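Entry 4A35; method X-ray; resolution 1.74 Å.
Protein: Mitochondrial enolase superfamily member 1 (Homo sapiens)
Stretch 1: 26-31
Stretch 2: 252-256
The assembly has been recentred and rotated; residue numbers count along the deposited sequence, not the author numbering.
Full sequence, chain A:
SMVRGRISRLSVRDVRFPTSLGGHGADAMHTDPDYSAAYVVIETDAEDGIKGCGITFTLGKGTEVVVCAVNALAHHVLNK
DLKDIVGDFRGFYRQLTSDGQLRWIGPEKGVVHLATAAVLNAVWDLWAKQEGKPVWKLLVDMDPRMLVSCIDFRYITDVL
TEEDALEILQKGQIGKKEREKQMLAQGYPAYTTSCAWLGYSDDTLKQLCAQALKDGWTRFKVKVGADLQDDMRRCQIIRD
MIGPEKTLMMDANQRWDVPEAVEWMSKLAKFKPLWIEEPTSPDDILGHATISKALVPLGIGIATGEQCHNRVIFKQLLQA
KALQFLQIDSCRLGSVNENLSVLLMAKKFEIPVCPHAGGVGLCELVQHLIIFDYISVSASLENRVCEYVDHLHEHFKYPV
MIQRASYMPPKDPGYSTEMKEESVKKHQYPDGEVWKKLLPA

Stretch 1 (26-31) ADAMHT
Stretch 2, residues 252-256: ANQRW

The contact between residues 26-31 and 252-256 of this enolase superfamily member illustrates how two loops, far apart in sequence, can be joined by close packing and a shared water, with no direct hydrogen bond between them. Together they bury 359 Å² of surface.

Each loop is first shaped from within. In the first, Asp27 (phi/psi -126/-178°) takes chi1 p, 65°, with chi2 56°, so that its carboxylate turns back on its own chain. Asp27 OD1 accepts from Met29 N and from His30 N, both at 2.7 Å, while His30 ND1 donates to Asp27 OD2 at 3.0 Å and only weakly to Asp27 OD1 at 3.2 Å. The backbone completes the fold with Asp27 N to His30 O at 2.9 Å. Ala28 (-68/-26°), Met29 (-98/-51°) and His30 (-101/91°) follow; the His30 ring, chi1 -41° and chi2 95°, is held at ND1 by Asp27 and at NE2 by a bond elsewhere in the structure.

The second loop is a type I' turn from Ala252 to Arg255 (-63/-33°), closed by Arg255 N to Ala252 O at 3.1 Å. Asn253 (45/47°) and Gln254 (71/14°) occupy its corners with positive phi, a conformation asparagine tolerates comparatively well. Gln254 takes chi1 m (-44°), chi2 t (160°) and chi3 -5°, its amide atoms bonded elsewhere.

The register places the CA atoms of Met29 and Asn253 6.0 Å apart, and the CA-to-CB bonds of both point toward the opposing stretch. Met29 CB lies 3.2 Å from Asn253 O, and its thioether chain (chi1 t, chi2 p, chi3 87°) carries CE to 3.5 Å from Gln254 O and 4.0 Å from Arg255 CD. An unbranched, flexible apolar side chain suits this buried place.

Arg255 has its CA-to-CB bond sideways, but three successive m rotamers (-72, -73, -67°) and chi4 of -174° bring its end nearer. Its aliphatic part packs on the small Ala28, with Arg255 CG 3.5 Å from Ala28 CB. Ala28 O lies over one face of the guanidinium, 3.3 Å from Arg255 NH1, too poorly angled for a hydrogen bond; Met29 SD sits at the guanidinium edge.

Asn253, chi1 m at -70° and chi2 95°, sets its amide beside Asp27: Asn253 OD1 is 3.3 Å from Asp27 CB, and Asn253 ND2 lies near the plane of the His30 ring, 4.3 Å from His30 ND1. The polar link is indirect: one water accepts from Ala28 N at 3.1 Å and lies 2.7 Å from Asn253 OD1, to which it can donate, though acceptors elsewhere compete for its protons.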

ATOM      1  N   ALA A  26     -13.471   3.598 -19.538  1.00 19.74           N
ATOM      2  CA  ALA A  26     -12.648   2.379 -19.632  1.00 19.92           C
ATOM      3  C   ALA A  26     -11.199   2.700 -19.981  1.00 23.03           C
ATOM      4  O   ALA A  26     -10.948   3.511 -20.889  1.00 21.58           O
ATOM      5  CB  ALA A  26     -13.200   1.443 -20.691  1.00 20.92           C
ATOM      6  N   ASP A  27     -10.252   2.051 -19.301  1.00 20.33           N
ATOM      7  CA  ASP A  27      -8.842   2.191 -19.688  1.00 18.36           C
ATOM      8  C   ASP A  27      -8.304   0.771 -19.902  1.00 20.55           C
ATOM      9  O   ASP A  27      -9.080  -0.197 -19.816  1.00 21.69           O
ATOM     10  CB  ASP A  27      -8.030   3.055 -18.690  1.00 18.50           C
ATOM     11  CG  ASP A  27      -7.883   2.489 -17.297  1.00 19.87           C
ATOM     12  OD1 ASP A  27      -7.384   1.330 -17.164  1.00 21.61           O
ATOM     13  OD2 ASP A  27      -8.124   3.220 -16.356  1.00 20.24           O
ATOM     14  N   ALA A  28      -7.007   0.626 -20.220  1.00 19.59           N
ATOM     15  CA  ALA A  28      -6.425  -0.699 -20.516  1.00 20.31           C
ATOM     16  C   ALA A  28      -6.371  -1.633 -19.272  1.00 21.57           C
ATOM     17  O   ALA A  28      -6.270  -2.864 -19.423  1.00 22.42           O
ATOM     18  CB  ALA A  28      -5.042  -0.533 -21.087  1.00 21.38           C
ATOM     19  N   MET A  29      -6.320  -1.036 -18.060  1.00 17.72           N
ATOM     20  CA  MET A  29      -6.229  -1.781 -16.810  1.00 17.74           C
ATOM     21  C   MET A  29      -7.607  -1.943 -16.123  1.00 23.21           C
ATOM     22  O   MET A  29      -7.950  -3.058 -15.679  1.00 19.92           O
ATOM     23  CB  MET A  29      -5.211  -1.081 -15.879  1.00 19.03           C
ATOM     24  CG  MET A  29      -4.889  -1.886 -14.623  1.00 21.64           C
ATOM     25  SD  MET A  29      -3.970  -3.437 -14.940  1.00 24.12           S
ATOM     26  CE  MET A  29      -2.255  -2.785 -14.919  1.00 21.59           C
ATOM     27  N   HIS A  30      -8.329  -0.842 -15.959  1.00 19.69           N
ATOM     28  CA  HIS A  30      -9.678  -0.773 -15.351  1.00 19.69           C
ATOM     29  C   HIS A  30     -10.706  -0.673 -16.513  1.00 22.21           C
ATOM     30  O   HIS A  30     -10.937   0.395 -17.065  1.00 22.06           O
ATOM     31  CB  HIS A  30      -9.753   0.428 -14.391  1.00 19.25           C
ATOM     32  CG  HIS A  30      -8.499   0.581 -13.575  1.00 21.44           C
ATOM     33  ND1 HIS A  30      -7.481   1.439 -13.976  1.00 23.47           N
ATOM     34  CD2 HIS A  30      -8.095  -0.090 -12.473  1.00 21.23           C
ATOM     35  CE1 HIS A  30      -6.521   1.329 -13.057  1.00 22.08           C
ATOM     36  NE2 HIS A  30      -6.826   0.408 -12.141  1.00 21.79           N
ATOM     37  N   THR A  31     -11.173  -1.813 -16.969  1.00 18.61           N
ATOM     38  CA  THR A  31     -11.980  -1.878 -18.185  1.00 20.57           C
ATOM     39  C   THR A  31     -13.488  -1.619 -17.936  1.00 23.59           C
ATOM     40  O   THR A  31     -14.235  -1.552 -18.909  1.00 24.85           O
ATOM     41  CB  THR A  31     -11.789  -3.238 -18.903  1.00 26.57           C
ATOM     42  OG1 THR A  31     -12.528  -4.235 -18.206  1.00 26.35           O
ATOM     43  CG2 THR A  31     -10.286  -3.632 -19.119  1.00 26.68           C
ATOM     44  N   ALA A 252      -0.941   4.794 -19.988  1.00 17.46           N
ATOM     45  CA  ALA A 252      -0.941   3.328 -20.065  1.00 16.12           C
ATOM     46  C   ALA A 252      -1.535   2.684 -18.817  1.00 18.59           C
ATOM     47  O   ALA A 252      -1.617   1.450 -18.810  1.00 18.54           O
ATOM     48  CB  ALA A 252       0.475   2.807 -20.286  1.00 18.12           C
ATOM     49  N   ASN A 253      -1.891   3.480 -17.758  1.00 15.58           N
ATOM     50  CA  ASN A 253      -2.507   2.890 -16.526  1.00 14.97           C
ATOM     51  C   ASN A 253      -1.783   1.603 -16.038  1.00 18.61           C
ATOM     52  O   ASN A 253      -2.437   0.573 -15.684  1.00 16.93           O
ATOM     53  CB  ASN A 253      -4.009   2.566 -16.784  1.00 18.54           C
ATOM     54  CG  ASN A 253      -4.828   3.829 -16.907  1.00 24.99           C
ATOM     55  OD1 ASN A 253      -5.066   4.309 -18.012  1.00 20.09           O
ATOM     56  ND2 ASN A 253      -5.098   4.489 -15.784  1.00 26.96           N
ATOM     57  N   GLN A 254      -0.404   1.677 -15.973  1.00 15.49           N
ATOM     58  CA  GLN A 254       0.456   0.651 -15.347  1.00 15.10           C
ATOM     59  C   GLN A 254       0.540  -0.662 -16.114  1.00 19.26           C
ATOM     60  O   GLN A 254       1.000  -1.645 -15.556  1.00 17.76           O
ATOM     61  CB  GLN A 254      -0.041   0.331 -13.882  1.00 13.75           C
ATOM     62  CG  GLN A 254      -0.393   1.589 -13.075  1.00 18.34           C
ATOM     63  CD  GLN A 254      -1.295   1.302 -11.878  1.00 20.02           C
ATOM     64  OE1 GLN A 254      -1.757   0.170 -11.657  1.00 17.95           O
ATOM     65  NE2 GLN A 254      -1.622   2.345 -11.109  1.00 21.31           N
ATOM     66  N   ARG A 255       0.106  -0.711 -17.390  1.00 17.03           N
ATOM     67  CA  ARG A 255       0.020  -1.982 -18.075  1.00 17.68           C
ATOM     68  C   ARG A 255       1.324  -2.734 -18.290  1.00 20.72           C
ATOM     69  O   ARG A 255       1.296  -3.967 -18.349  1.00 18.04           O
ATOM     70  CB  ARG A 255      -0.658  -1.810 -19.471  1.00 16.42           C
ATOM     71  CG  ARG A 255      -2.164  -1.539 -19.286  1.00 17.59           C
ATOM     72  CD  ARG A 255      -2.889  -2.832 -18.838  1.00 21.04           C
ATOM     73  NE  ARG A 255      -2.864  -3.837 -19.904  1.00 27.03           N
ATOM     74  CZ  ARG A 255      -3.504  -5.002 -19.863  1.00 31.83           C
ATOM     75  NH1 ARG A 255      -4.213  -5.344 -18.791  1.00 29.07           N
ATOM     76  NH2 ARG A 255      -3.434  -5.843 -20.896  1.00 30.91           N
ATOM     77  N   TRP A 256       2.427  -2.006 -18.480  1.00 19.61           N
ATOM     78  CA  TRP A 256       3.629  -2.633 -19.006  1.00 19.37           C
ATOM     79  C   TRP A 256       4.717  -2.969 -18.025  1.00 20.46           C
ATOM     80  O   TRP A 256       4.802  -2.361 -16.950  1.00 20.35           O
ATOM     81  CB  TRP A 256       4.233  -1.683 -20.090  1.00 17.57           C
ATOM     82  CG  TRP A 256       3.273  -1.242 -21.180  1.00 19.07           C
ATOM     83  CD1 TRP A 256       2.428  -2.036 -21.909  1.00 22.22           C
ATOM     84  CD2 TRP A 256       3.137   0.093 -21.722  1.00 18.55           C
ATOM     85  NE1 TRP A 256       1.736  -1.268 -22.837  1.00 21.29           N
ATOM     86  CE2 TRP A 256       2.210   0.023 -22.793  1.00 22.99           C
ATOM     87  CE3 TRP A 256       3.733   1.338 -21.426  1.00 19.37           C
ATOM     88  CZ2 TRP A 256       1.830   1.161 -23.532  1.00 22.68           C
ATOM     89  CZ3 TRP A 256       3.449   2.433 -22.237  1.00 20.22           C
ATOM     90  CH2 TRP A 256       2.470   2.354 -23.247  1.00 20.91           C
TER
HETATM   91  O   HOH W   1      -5.002   2.955 -20.313  1.00 19.91           O